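PDB 6S3Y: PlyP35 from Listeria phage P35, which probably binds the Listeria cell wall through its two SH3-like domains, so targeting the phage endolysin to its substrate. Local coordinates for residues Ile109-Pro112 with Tyr118-Tyr121; Ala84-Trp89 with Arg133-Ile138; Trp31-Lys36 with Leu102-Lys107. One frame throughout, in Å; residues are numbered along the deposited sequence.

Interaction 1: Ile109-Pro112 with Tyr118-Tyr121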
ATOM      1  N   ILE A 109     -14.226  -5.308  -8.542  1.00 19.35           N
ATOM      2  CA  ILE A 109     -14.465  -5.013  -9.978  1.00 20.72           C
ATOM      3  C   ILE A 109     -14.215  -3.524 -10.189  1.00 19.07           C
ATOM      4  O   ILE A 109     -14.647  -2.736  -9.349  1.00 19.15           O
ATOM      5  CB  ILE A 109     -15.883  -5.436 -10.390  1.00 23.65           C
ATOM      6  CG1 ILE A 109     -16.124  -6.934 -10.138  1.00 26.40           C
ATOM      7  CG2 ILE A 109     -16.134  -5.101 -11.857  1.00 29.14           C
ATOM      8  CD1 ILE A 109     -17.555  -7.379 -10.387  1.00 28.53           C
ATOM      9  N   THR A 110     -13.511  -3.169 -11.243  1.00 18.58           N
ATOM     10  CA  THR A 110     -13.228  -1.772 -11.617  1.00 19.41           C
ATOM     11  C   THR A 110     -13.370  -1.662 -13.131  1.00 21.13           C
ATOM     12  O   THR A 110     -13.909  -2.603 -13.738  1.00 19.67           O
ATOM     13  CB  THR A 110     -11.865  -1.311 -11.086  1.00 19.23           C
ATOM     14  OG1 THR A 110     -11.743   0.098 -11.315  1.00 20.11           O
ATOM     15  CG2 THR A 110     -10.711  -2.031 -11.738  1.00 21.87           C
ATOM     16  N   HIS A 111     -12.943  -0.547 -13.702  1.00 21.72           N
ATOM     17  CA  HIS A 111     -13.078  -0.227 -15.143  1.00 24.61           C
ATOM     18  C   HIS A 111     -11.776   0.400 -15.580  1.00 24.61           C
ATOM     19  O   HIS A 111     -11.126   1.027 -14.756  1.00 22.88           O
ATOM     20  CB  HIS A 111     -14.257   0.733 -15.404  1.00 27.73           C
ATOM     21  CG  HIS A 111     -15.548   0.197 -14.889  1.00 30.13           C
ATOM     22  ND1 HIS A 111     -15.984   0.440 -13.612  1.00 30.26           N
ATOM     23  CD2 HIS A 111     -16.421  -0.674 -15.435  1.00 31.26           C
ATOM     24  CE1 HIS A 111     -17.102  -0.208 -13.411  1.00 32.59           C
ATOM     25  NE2 HIS A 111     -17.394  -0.897 -14.509  1.00 33.76           N
ATOM     26  N   PRO A 112     -11.395   0.257 -16.864  1.00 28.12           N
ATOM     27  CA  PRO A 112     -10.202   0.890 -17.411  1.00 32.29           C
ATOM     28  C   PRO A 112     -10.188   2.368 -17.051  1.00 32.50           C
ATOM     29  O   PRO A 112     -11.174   3.026 -17.268  1.00 36.87           O
ATOM     30  CB  PRO A 112     -10.308   0.740 -18.939  1.00 33.93           C
ATOM     31  CG  PRO A 112     -11.203  -0.452 -19.112  1.00 31.79           C
ATOM     32  CD  PRO A 112     -12.103  -0.510 -17.889  1.00 29.85           C
ATOM     33  N   TYR A 118      -8.341   3.838 -10.451  1.00 20.04           N
ATOM     34  CA  TYR A 118      -9.310   2.775 -10.793  1.00 19.51           C
ATOM     35  C   TYR A 118     -10.522   2.928  -9.882  1.00 17.85           C
ATOM     36  O   TYR A 118     -10.389   2.947  -8.655  1.00 16.90           O
ATOM     37  CB  TYR A 118      -8.619   1.410 -10.756  1.00 18.99           C
ATOM     38  CG  TYR A 118      -7.687   1.212 -11.916  1.00 19.81           C
ATOM     39  CD1 TYR A 118      -6.387   1.692 -11.865  1.00 17.96           C
ATOM     40  CD2 TYR A 118      -8.107   0.597 -13.078  1.00 19.73           C
ATOM     41  CE1 TYR A 118      -5.527   1.553 -12.943  1.00 19.92           C
ATOM     42  CE2 TYR A 118      -7.249   0.440 -14.161  1.00 21.13           C
ATOM     43  CZ  TYR A 118      -5.965   0.926 -14.095  1.00 19.19           C
ATOM     44  OH  TYR A 118      -5.130   0.746 -15.150  1.00 24.17           O
ATOM     45  N   PRO A 119     -11.735   3.100 -10.471  1.00 15.90           N
ATOM     46  CA  PRO A 119     -12.929   3.346  -9.674  1.00 16.52           C
ATOM     47  C   PRO A 119     -13.505   2.065  -9.074  1.00 15.52           C
ATOM     48  O   PRO A 119     -13.590   1.047  -9.755  1.00 15.23           O
ATOM     49  CB  PRO A 119     -13.895   3.966 -10.692  1.00 16.30           C
ATOM     50  CG  PRO A 119     -13.481   3.295 -12.012  1.00 16.65           C
ATOM     51  CD  PRO A 119     -11.981   3.188 -11.919  1.00 16.76           C
ATOM     52  N   LEU A 120     -13.887   2.156  -7.808  1.00 16.39           N
ATOM     53  CA  LEU A 120     -14.567   1.069  -7.063  1.00 16.94           C
ATOM     54  C   LEU A 120     -15.909   1.649  -6.598  1.00 18.11           C
ATOM     55  O   LEU A 120     -15.895   2.591  -5.743  1.00 18.10           O
ATOM     56  CB  LEU A 120     -13.739   0.621  -5.862  1.00 17.12           C
ATOM     57  CG  LEU A 120     -12.379   0.019  -6.199  1.00 19.45           C
ATOM     58  CD1 LEU A 120     -11.566  -0.285  -4.933  1.00 20.20           C
ATOM     59  CD2 LEU A 120     -12.547  -1.236  -7.016  1.00 18.54           C
ATOM     60  N   TYR A 121     -17.001   1.098  -7.134  1.00 18.42           N
ATOM     61  CA  TYR A 121     -18.364   1.438  -6.695  1.00 24.02           C
ATOM     62  C   TYR A 121     -18.779   0.431  -5.615  1.00 25.03           C
ATOM     63  O   TYR A 121     -18.963  -0.764  -5.936  1.00 29.30           O
ATOM     64  CB  TYR A 121     -19.360   1.425  -7.856  1.00 27.60           C
ATOM     65  CG  TYR A 121     -20.738   1.829  -7.364  1.00 37.34           C
ATOM     66  CD1 TYR A 121     -21.048   3.174  -7.170  1.00 41.35           C
ATOM     67  CD2 TYR A 121     -21.716   0.897  -7.026  1.00 39.58           C
ATOM     68  CE1 TYR A 121     -22.314   3.579  -6.761  1.00 43.33           C
ATOM     69  CE2 TYR A 121     -22.960   1.278  -6.549  1.00 39.40           C
ATOM     70  CZ  TYR A 121     -23.277   2.626  -6.441  1.00 42.23           C
ATOM     71  OH  TYR A 121     -24.528   3.010  -6.013  1.00 39.34           O
TER
HETATM   72  O   HOH W   1     -16.510  -0.873  -9.421  1.00 30.70           O
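Thr110 and Pro119 meet where two consecutive strands of an all-beta, SH3-clan cell-wall-binding repeat, 107-110 and 117-121, come together with a side chain bonding to a backbone carbonyl. The example illustrates how a threonine side chain can link two consecutive strands that do not pair through their backbones. Thr110 CB lies 3.2 Å from Pro119 O, and there the side chain branches. OG1, swung opposite the threonine's own backbone N (chi1 -172°), donates to Pro119 O at 2.6 Å, reaching it from above the carbonyl plane, 35° out of it. Pro119 has no N-H, so its nearby nitrogen offers OG1 no hydrogen. Thr110 CG2 packs obliquely 3.9 Å from Tyr118 CD2, and His111 O lies 3.5 Å from the same Tyr118 CD2; the ring meets Phe136 edge-to-face. Leu120 CD2 comes within 3.5 Å of Ile109 O. A water then prolongs the link between the strands, donating to Ile109 O and accepting from Tyr121 N. Beyond Thr110, the His111 side chain crosses Pro119 at about a right angle, presenting its ring edge so that ND1 lies 4.1 Å from Pro119 CG.

Interaction 2: Ala84-Trp89 with Arg133-Ile138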
ATOM      1  N   ALA A  84       0.182  -7.174   5.264  1.00 18.35           N
ATOM      2  CA  ALA A  84      -0.253  -6.815   3.902  1.00 18.73           C
ATOM      3  C   ALA A  84      -1.716  -6.338   3.917  1.00 19.27           C
ATOM      4  O   ALA A  84      -2.549  -7.030   4.457  1.00 19.51           O
ATOM      5  CB  ALA A  84      -0.026  -7.964   2.953  1.00 20.18           C
ATOM      6  N   HIS A  85      -1.973  -5.208   3.275  1.00 17.17           N
ATOM      7  CA  HIS A  85      -3.339  -4.685   2.961  1.00 17.85           C
ATOM      8  C   HIS A  85      -3.170  -3.509   2.013  1.00 17.21           C
ATOM      9  O   HIS A  85      -2.028  -3.021   1.848  1.00 17.07           O
ATOM     10  CB  HIS A  85      -4.131  -4.302   4.220  1.00 19.01           C
ATOM     11  CG  HIS A  85      -3.802  -2.963   4.794  1.00 20.06           C
ATOM     12  ND1 HIS A  85      -3.046  -2.827   5.948  1.00 22.20           N
ATOM     13  CD2 HIS A  85      -4.100  -1.696   4.389  1.00 20.36           C
ATOM     14  CE1 HIS A  85      -2.929  -1.548   6.253  1.00 21.48           C
ATOM     15  NE2 HIS A  85      -3.551  -0.842   5.309  1.00 22.55           N
ATOM     16  N   ALA A  86      -4.247  -3.092   1.379  1.00 15.87           N
ATOM     17  CA  ALA A  86      -4.235  -1.929   0.474  1.00 14.35           C
ATOM     18  C   ALA A  86      -5.248  -0.908   0.986  1.00 14.54           C
ATOM     19  O   ALA A  86      -5.805  -1.081   2.112  1.00 15.82           O
ATOM     20  CB  ALA A  86      -4.509  -2.398  -0.929  1.00 14.12           C
ATOM     21  N   PHE A  87      -5.516   0.118   0.195  1.00 15.25           N
ATOM     22  CA  PHE A  87      -6.473   1.191   0.516  1.00 15.90           C
ATOM     23  C   PHE A  87      -7.220   1.549  -0.761  1.00 15.55           C
ATOM     24  O   PHE A  87      -6.634   1.383  -1.858  1.00 14.65           O
ATOM     25  CB  PHE A  87      -5.769   2.441   1.022  1.00 16.84           C
ATOM     26  CG  PHE A  87      -5.323   2.427   2.461  1.00 16.28           C
ATOM     27  CD1 PHE A  87      -6.220   2.180   3.480  1.00 16.33           C
ATOM     28  CD2 PHE A  87      -4.009   2.728   2.788  1.00 16.98           C
ATOM     29  CE1 PHE A  87      -5.817   2.223   4.801  1.00 16.20           C
ATOM     30  CE2 PHE A  87      -3.610   2.777   4.117  1.00 17.13           C
ATOM     31  CZ  PHE A  87      -4.506   2.514   5.126  1.00 17.47           C
ATOM     32  N   CYS A  88      -8.441   2.081  -0.620  1.00 14.51           N
ATOM     33  CA  CYS A  88      -9.041   2.956  -1.662  1.00 14.83           C
ATOM     34  C   CYS A  88      -9.496   4.248  -0.993  1.00 15.32           C
ATOM     35  O   CYS A  88      -9.787   4.254   0.252  1.00 14.05           O
ATOM     36  CB  CYS A  88     -10.161   2.261  -2.422  1.00 16.21           C
ATOM     37  SG  CYS A  88     -11.469   1.629  -1.346  1.00 17.27           S
ATOM     38  N   TRP A  89      -9.533   5.328  -1.772  1.00 14.15           N
ATOM     39  CA  TRP A  89      -9.789   6.685  -1.242  1.00 15.03           C
ATOM     40  C   TRP A  89     -10.963   7.322  -1.989  1.00 15.05           C
ATOM     41  O   TRP A  89     -11.095   7.079  -3.199  1.00 15.15           O
ATOM     42  CB  TRP A  89      -8.532   7.537  -1.421  1.00 15.53           C
ATOM     43  CG  TRP A  89      -7.362   7.169  -0.545  1.00 16.39           C
ATOM     44  CD1 TRP A  89      -7.010   7.737   0.633  1.00 17.23           C
ATOM     45  CD2 TRP A  89      -6.320   6.223  -0.863  1.00 15.50           C
ATOM     46  NE1 TRP A  89      -5.839   7.208   1.084  1.00 17.53           N
ATOM     47  CE2 TRP A  89      -5.390   6.277   0.190  1.00 16.61           C
ATOM     48  CE3 TRP A  89      -6.079   5.342  -1.929  1.00 15.24           C
ATOM     49  CZ2 TRP A  89      -4.242   5.484   0.222  1.00 16.84           C
ATOM     50  CZ3 TRP A  89      -4.943   4.562  -1.903  1.00 17.74           C
ATOM     51  CH2 TRP A  89      -4.038   4.634  -0.849  1.00 15.48           C
ATOM     52  N   ARG A 133      -3.052   1.509  -9.588  1.00 18.54           N
ATOM     53  CA  ARG A 133      -2.724   0.254 -10.300  1.00 19.39           C
ATOM     54  C   ARG A 133      -1.840  -0.656  -9.451  1.00 18.94           C
ATOM     55  O   ARG A 133      -2.046  -1.896  -9.492  1.00 18.87           O
ATOM     56  CB  ARG A 133      -2.022   0.572 -11.635  1.00 21.54           C
ATOM     57  CG  ARG A 133      -1.761  -0.642 -12.504  1.00 21.67           C
ATOM     58  CD  ARG A 133      -3.020  -1.418 -12.855  1.00 24.01           C
ATOM     59  NE  ARG A 133      -2.723  -2.650 -13.575  1.00 26.49           N
ATOM     60  CZ  ARG A 133      -2.326  -3.774 -12.994  1.00 24.47           C
ATOM     61  NH1 ARG A 133      -2.233  -3.875 -11.677  1.00 23.37           N
ATOM     62  NH2 ARG A 133      -2.027  -4.802 -13.760  1.00 24.54           N
ATOM     63  N   TYR A 134      -0.908  -0.091  -8.688  1.00 18.06           N
ATOM     64  CA  TYR A 134       0.174  -0.868  -8.023  1.00 19.22           C
ATOM     65  C   TYR A 134      -0.359  -1.668  -6.840  1.00 17.68           C
ATOM     66  O   TYR A 134       0.377  -2.480  -6.304  1.00 18.88           O
ATOM     67  CB  TYR A 134       1.375   0.029  -7.643  1.00 17.20           C
ATOM     68  CG  TYR A 134       1.152   1.016  -6.532  1.00 17.15           C
ATOM     69  CD1 TYR A 134       1.295   0.647  -5.209  1.00 17.89           C
ATOM     70  CD2 TYR A 134       0.898   2.358  -6.794  1.00 16.24           C
ATOM     71  CE1 TYR A 134       1.122   1.554  -4.174  1.00 16.58           C
ATOM     72  CE2 TYR A 134       0.738   3.276  -5.769  1.00 17.42           C
ATOM     73  CZ  TYR A 134       0.826   2.873  -4.458  1.00 17.38           C
ATOM     74  OH  TYR A 134       0.688   3.785  -3.447  1.00 17.49           O
HETATM   75  N   MSE A 135      -1.623  -1.486  -6.447  1.00 15.68           N
HETATM   76  CA  MSE A 135      -2.121  -2.184  -5.263  1.00 15.15           C
HETATM   77  C   MSE A 135      -2.906  -3.454  -5.610  1.00 16.29           C
HETATM   78  O   MSE A 135      -3.375  -4.133  -4.687  1.00 16.19           O
HETATM   79  CB  MSE A 135      -2.980  -1.263  -4.397  1.00 14.88           C
HETATM   80  CG  MSE A 135      -2.176  -0.156  -3.761  1.00 13.72           C
HETATM   81 SE   MSE A 135      -3.214   0.907  -2.521  0.82 12.49          SE
HETATM   82  CE  MSE A 135      -1.869   1.422  -1.280  1.00 17.07           C
ATOM     83  N   PHE A 136      -3.020  -3.795  -6.893  1.00 14.84           N
ATOM     84  CA  PHE A 136      -3.803  -4.974  -7.248  1.00 17.41           C
ATOM     85  C   PHE A 136      -3.203  -5.697  -8.470  1.00 16.63           C
ATOM     86  O   PHE A 136      -2.408  -5.116  -9.242  1.00 15.09           O
ATOM     87  CB  PHE A 136      -5.269  -4.598  -7.525  1.00 15.95           C
ATOM     88  CG  PHE A 136      -5.511  -3.680  -8.698  1.00 16.59           C
ATOM     89  CD1 PHE A 136      -5.596  -4.175  -9.989  1.00 15.73           C
ATOM     90  CD2 PHE A 136      -5.698  -2.317  -8.506  1.00 15.97           C
ATOM     91  CE1 PHE A 136      -5.850  -3.320 -11.060  1.00 18.49           C
ATOM     92  CE2 PHE A 136      -5.951  -1.471  -9.581  1.00 17.47           C
ATOM     93  CZ  PHE A 136      -6.020  -1.956 -10.860  1.00 17.38           C
ATOM     94  N   ASP A 137      -3.631  -6.947  -8.647  1.00 18.96           N
ATOM     95  CA  ASP A 137      -3.355  -7.764  -9.858  1.00 19.58           C
ATOM     96  C   ASP A 137      -4.657  -7.979 -10.647  1.00 18.97           C
ATOM     97  O   ASP A 137      -5.744  -7.960 -10.058  1.00 20.59           O
ATOM     98  CB  ASP A 137      -2.701  -9.085  -9.467  1.00 19.98           C
ATOM     99  CG  ASP A 137      -1.254  -8.944  -9.006  1.00 23.57           C
ATOM    100  OD1 ASP A 137      -0.502  -8.096  -9.596  1.00 24.95           O
ATOM    101  OD2 ASP A 137      -0.896  -9.667  -8.071  1.00 21.76           O
ATOM    102  N   ILE A 138      -4.514  -8.196 -11.937  1.00 19.59           N
ATOM    103  CA  ILE A 138      -5.566  -8.607 -12.883  1.00 22.40           C
ATOM    104  C   ILE A 138      -5.263 -10.059 -13.273  1.00 25.92           C
ATOM    105  O   ILE A 138      -4.206 -10.289 -13.936  1.00 30.03           O
ATOM    106  CB  ILE A 138      -5.580  -7.672 -14.105  1.00 23.08           C
ATOM    107  CG1 ILE A 138      -5.765  -6.190 -13.712  1.00 21.94           C
ATOM    108  CG2 ILE A 138      -6.609  -8.173 -15.121  1.00 24.49           C
ATOM    109  CD1 ILE A 138      -5.488  -5.255 -14.839  1.00 23.07           C
TER
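Phe87 O is the polar atom nearest to the partner segment, and what approaches it is the selenium of Met135, at 3.5 Å. No hydrogen bond crosses between the two segments; the contact illustrates instead how one long, flexible side chain can bridge strand 78-89 and the 3-10 segment preceding strand 136-137, in the buried interior of the C-terminal repeat. Met135, a selenomethionine here, ends the turn 133-135 and extends almost straight to SE, with CG opposite its carbonyl carbon and chi2 at -174°. SE rests 3.9 Å from Ala86 CB, which points back at it. The last torsion, chi3 at 149°, then carries the methyl to the indole: CE meets Trp89 CH2 at 3.9 Å, close to the ring plane, so the methyl touches an edge. SE itself sits obliquely, 5.2 Å from the centroid of the six-membered ring of Trp89, in a Met-aromatic contact. One face of the same indole takes up Phe87 CB. Backbone bonds tie Met135 to Lys11 and Ala86 to Leu102; strand 6-17 contributes Ile10 against Ala86 and Tyr15 against Met135, Phe22 from a loop packs on both Met135 and Trp89, and strand 128-132 brings Pro132 to the indole.

Interaction 3: Trp31-Lys36 with Leu102-Lys107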
ATOM      1  N   TRP A  31       6.654  -6.032  -0.028  1.00 18.38           N
ATOM      2  CA  TRP A  31       7.010  -7.118   0.900  1.00 19.98           C
ATOM      3  C   TRP A  31       5.790  -8.018   1.112  1.00 21.44           C
ATOM      4  O   TRP A  31       4.752  -7.523   1.604  1.00 20.86           O
ATOM      5  CB  TRP A  31       7.492  -6.553   2.236  1.00 20.06           C
ATOM      6  CG  TRP A  31       8.911  -6.063   2.279  1.00 20.64           C
ATOM      7  CD1 TRP A  31      10.028  -6.632   1.739  1.00 20.34           C
ATOM      8  CD2 TRP A  31       9.374  -4.918   3.020  1.00 19.53           C
ATOM      9  NE1 TRP A  31      11.140  -5.902   2.063  1.00 20.19           N
ATOM     10  CE2 TRP A  31      10.771  -4.860   2.870  1.00 19.26           C
ATOM     11  CE3 TRP A  31       8.734  -3.949   3.806  1.00 19.45           C
ATOM     12  CZ2 TRP A  31      11.540  -3.865   3.461  1.00 19.06           C
ATOM     13  CZ3 TRP A  31       9.492  -2.977   4.408  1.00 18.81           C
ATOM     14  CH2 TRP A  31      10.874  -2.940   4.239  1.00 19.65           C
ATOM     15  N   LYS A  32       5.958  -9.314   0.848  1.00 20.94           N
ATOM     16  CA  LYS A  32       4.925 -10.345   1.113  1.00 23.52           C
ATOM     17  C   LYS A  32       4.492 -10.265   2.579  1.00 19.56           C
ATOM     18  O   LYS A  32       5.358 -10.046   3.468  1.00 19.95           O
ATOM     19  CB  LYS A  32       5.490 -11.728   0.769  1.00 30.94           C
ATOM     20  CG  LYS A  32       4.442 -12.826   0.699  1.00 41.67           C
ATOM     21  CD  LYS A  32       5.015 -14.154   0.240  1.00 52.34           C
ATOM     22  CE  LYS A  32       6.174 -14.631   1.099  1.00 58.53           C
ATOM     23  NZ  LYS A  32       6.709 -15.938   0.649  1.00 66.71           N
ATOM     24  N   HIS A  33       3.197 -10.486   2.827  1.00 18.75           N
ATOM     25  CA  HIS A  33       2.616 -10.669   4.183  1.00 18.78           C
ATOM     26  C   HIS A  33       3.575 -11.529   5.008  1.00 22.05           C
ATOM     27  O   HIS A  33       4.014 -12.546   4.477  1.00 19.66           O
ATOM     28  CB  HIS A  33       1.222 -11.302   4.100  1.00 19.80           C
ATOM     29  CG  HIS A  33       0.472 -11.255   5.392  1.00 20.92           C
ATOM     30  ND1 HIS A  33       0.194 -12.366   6.167  1.00 25.64           N
ATOM     31  CD2 HIS A  33       0.008 -10.192   6.082  1.00 19.81           C
ATOM     32  CE1 HIS A  33      -0.546 -11.987   7.204  1.00 24.05           C
ATOM     33  NE2 HIS A  33      -0.631 -10.654   7.200  1.00 23.35           N
ATOM     34  N   GLY A  34       3.915 -11.113   6.216  1.00 21.46           N
ATOM     35  CA  GLY A  34       4.754 -11.904   7.143  1.00 24.01           C
ATOM     36  C   GLY A  34       6.251 -11.660   7.005  1.00 21.60           C
ATOM     37  O   GLY A  34       6.984 -12.145   7.866  1.00 23.44           O
ATOM     38  N   THR A  35       6.718 -10.904   6.011  1.00 20.56           N
ATOM     39  CA  THR A  35       8.162 -10.568   5.891  1.00 19.35           C
ATOM     40  C   THR A  35       8.621  -9.883   7.186  1.00 21.42           C
ATOM     41  O   THR A  35       7.878  -9.043   7.701  1.00 21.30           O
ATOM     42  CB  THR A  35       8.450  -9.670   4.698  1.00 20.10           C
ATOM     43  OG1 THR A  35       7.941 -10.318   3.538  1.00 17.95           O
ATOM     44  CG2 THR A  35       9.928  -9.394   4.515  1.00 20.09           C
ATOM     45  N   LYS A  36       9.803 -10.237   7.695  1.00 18.97           N
ATOM     46  CA  LYS A  36      10.396  -9.598   8.891  1.00 20.65           C
ATOM     47  C   LYS A  36      11.414  -8.551   8.424  1.00 18.20           C
ATOM     48  O   LYS A  36      12.222  -8.855   7.533  1.00 17.88           O
ATOM     49  CB  LYS A  36      11.005 -10.644   9.830  1.00 21.01           C
ATOM     50  CG  LYS A  36       9.937 -11.574  10.402  1.00 23.98           C
ATOM     51  CD  LYS A  36      10.436 -12.438  11.524  1.00 23.33           C
ATOM     52  CE  LYS A  36       9.262 -13.141  12.161  1.00 22.88           C
ATOM     53  NZ  LYS A  36       9.715 -13.801  13.388  1.00 23.25           N
ATOM     54  N   LEU A 102      -8.532  -2.174   2.470  1.00 17.97           N
ATOM     55  CA  LEU A 102      -8.883  -3.383   1.697  1.00 18.05           C
ATOM     56  C   LEU A 102      -7.976  -4.548   2.134  1.00 20.03           C
ATOM     57  O   LEU A 102      -6.737  -4.450   1.988  1.00 17.55           O
ATOM     58  CB  LEU A 102      -8.746  -3.084   0.211  1.00 19.18           C
ATOM     59  CG  LEU A 102      -9.630  -1.949  -0.305  1.00 20.97           C
ATOM     60  CD1 LEU A 102      -9.374  -1.663  -1.786  1.00 22.09           C
ATOM     61  CD2 LEU A 102     -11.094  -2.287  -0.114  1.00 21.77           C
ATOM     62  N   LYS A 103      -8.576  -5.628   2.621  1.00 20.16           N
ATOM     63  CA  LYS A 103      -7.859  -6.838   3.107  1.00 22.94           C
ATOM     64  C   LYS A 103      -7.016  -7.409   1.978  1.00 17.78           C
ATOM     65  O   LYS A 103      -7.439  -7.328   0.792  1.00 14.77           O
ATOM     66  CB  LYS A 103      -8.854  -7.872   3.665  1.00 28.59           C
ATOM     67  CG  LYS A 103      -8.548  -8.383   5.046  1.00 41.47           C
ATOM     68  CD  LYS A 103      -9.314  -9.660   5.431  1.00 51.11           C
ATOM     69  CE  LYS A 103      -9.011 -10.009   6.868  1.00 54.98           C
ATOM     70  NZ  LYS A 103      -7.609 -10.463   7.068  1.00 57.16           N
ATOM     71  N   ARG A 104      -5.838  -7.948   2.302  1.00 18.47           N
ATOM     72  CA  ARG A 104      -5.050  -8.706   1.293  1.00 19.15           C
ATOM     73  C   ARG A 104      -5.987  -9.729   0.642  1.00 18.68           C
ATOM     74  O   ARG A 104      -6.739 -10.341   1.369  1.00 15.17           O
ATOM     75  CB  ARG A 104      -3.826  -9.369   1.928  1.00 20.66           C
ATOM     76  CG  ARG A 104      -4.156 -10.323   3.061  1.00 23.74           C
ATOM     77  CD  ARG A 104      -2.856 -10.606   3.816  1.00 27.77           C
ATOM     78  NE  ARG A 104      -2.726 -12.048   4.104  1.00 35.03           N
ATOM     79  CZ  ARG A 104      -2.998 -12.589   5.245  1.00 38.38           C
ATOM     80  NH1 ARG A 104      -3.341 -11.832   6.284  1.00 49.52           N
ATOM     81  NH2 ARG A 104      -2.861 -13.888   5.382  1.00 40.55           N
ATOM     82  N   GLY A 105      -5.936  -9.865  -0.674  1.00 20.60           N
ATOM     83  CA  GLY A 105      -6.764 -10.826  -1.427  1.00 21.86           C
ATOM     84  C   GLY A 105      -8.184 -10.340  -1.678  1.00 22.65           C
ATOM     85  O   GLY A 105      -8.934 -11.084  -2.308  1.00 20.23           O
ATOM     86  N   PHE A 106      -8.553  -9.132  -1.251  1.00 22.28           N
ATOM     87  CA  PHE A 106      -9.873  -8.523  -1.579  1.00 20.54           C
ATOM     88  C   PHE A 106     -10.144  -8.670  -3.076  1.00 18.75           C
ATOM     89  O   PHE A 106      -9.281  -8.273  -3.874  1.00 18.22           O
ATOM     90  CB  PHE A 106      -9.931  -7.044  -1.176  1.00 20.77           C
ATOM     91  CG  PHE A 106     -11.270  -6.384  -1.412  1.00 21.03           C
ATOM     92  CD1 PHE A 106     -12.266  -6.455  -0.449  1.00 23.62           C
ATOM     93  CD2 PHE A 106     -11.535  -5.706  -2.597  1.00 21.98           C
ATOM     94  CE1 PHE A 106     -13.510  -5.870  -0.664  1.00 26.66           C
ATOM     95  CE2 PHE A 106     -12.765  -5.104  -2.803  1.00 23.15           C
ATOM     96  CZ  PHE A 106     -13.756  -5.194  -1.841  1.00 24.09           C
ATOM     97  N   LYS A 107     -11.310  -9.200  -3.429  1.00 19.09           N
ATOM     98  CA  LYS A 107     -11.733  -9.394  -4.841  1.00 22.35           C
ATOM     99  C   LYS A 107     -12.676  -8.252  -5.228  1.00 21.73           C
ATOM    100  O   LYS A 107     -13.674  -8.054  -4.539  1.00 21.96           O
ATOM    101  CB  LYS A 107     -12.415 -10.761  -5.017  1.00 24.48           C
ATOM    102  CG  LYS A 107     -11.582 -11.984  -4.608  1.00 27.99           C
ATOM    103  CD  LYS A 107     -10.250 -12.056  -5.324  1.00 31.68           C
ATOM    104  CE  LYS A 107      -9.457 -13.332  -5.076  1.00 35.41           C
ATOM    105  NZ  LYS A 107      -8.835 -13.380  -3.726  1.00 31.98           N
TER
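Two type II beta turns, Lys32-Thr35 and Lys103-Phe106, face each other between the two cell-wall-binding repeats, of the SH3 clan by sequence, and the second residue of each, His33 and Arg104, supplies the contact. Each turn has glycine in third place, Gly34 or Gly105, with a positive phi. The pairing is a stack: the guanidinium of Arg104 lies flat on one face of the His33 imidazole, centres 3.4 Å apart and planes tilted by only 16°. Arg104 NH1 is modelled over that face, a doubtfully short 2.9 Å from His33 CE1; nearby His33 NE2 is at too poor an angle for a hydrogen bond. Arg104 CD, 3.9 Å from the centroid of the His33 ring, adds a CH-pi contact over the same face. Arg104 reaches this place with CG held between its backbone N and carbonyl carbon (chi1 58°). Asp12 of strand 6-17 touches His33 and forms a long, weak ion pair with Arg104 NE. Lys32 O accepts from both Thr35 N and Thr35 OG1 in the first turn; Phe106 N to Lys103 O closes the second, and Lys107, just past it, donates from NZ at 2.7 Å to an in-plane lone pair of Gly105 O.

Overall arrangement
Read from the N terminus, the chain first lays down strand 6-17, which pairs with strands 27-32, 107-110 and 136-137 and so serves both halves of the protein. Interaction 3 opens at 31-36 and closes at 102-107, with 65 residues between its segments, joining the N-terminal and C-terminal cell-wall-binding repeats. Before it closes, interaction 2 has opened at 84-89, so their loops cross; strands 78-89 and 99-103, neighbours in one sheet, bring them side by side. Interaction 1 then closes a short loop from 109-112 to 118-121, entirely within the span of interaction 2, which ends at 133-138. Leu120 joins these neighbourhoods, packing on both Cys88 and Leu102.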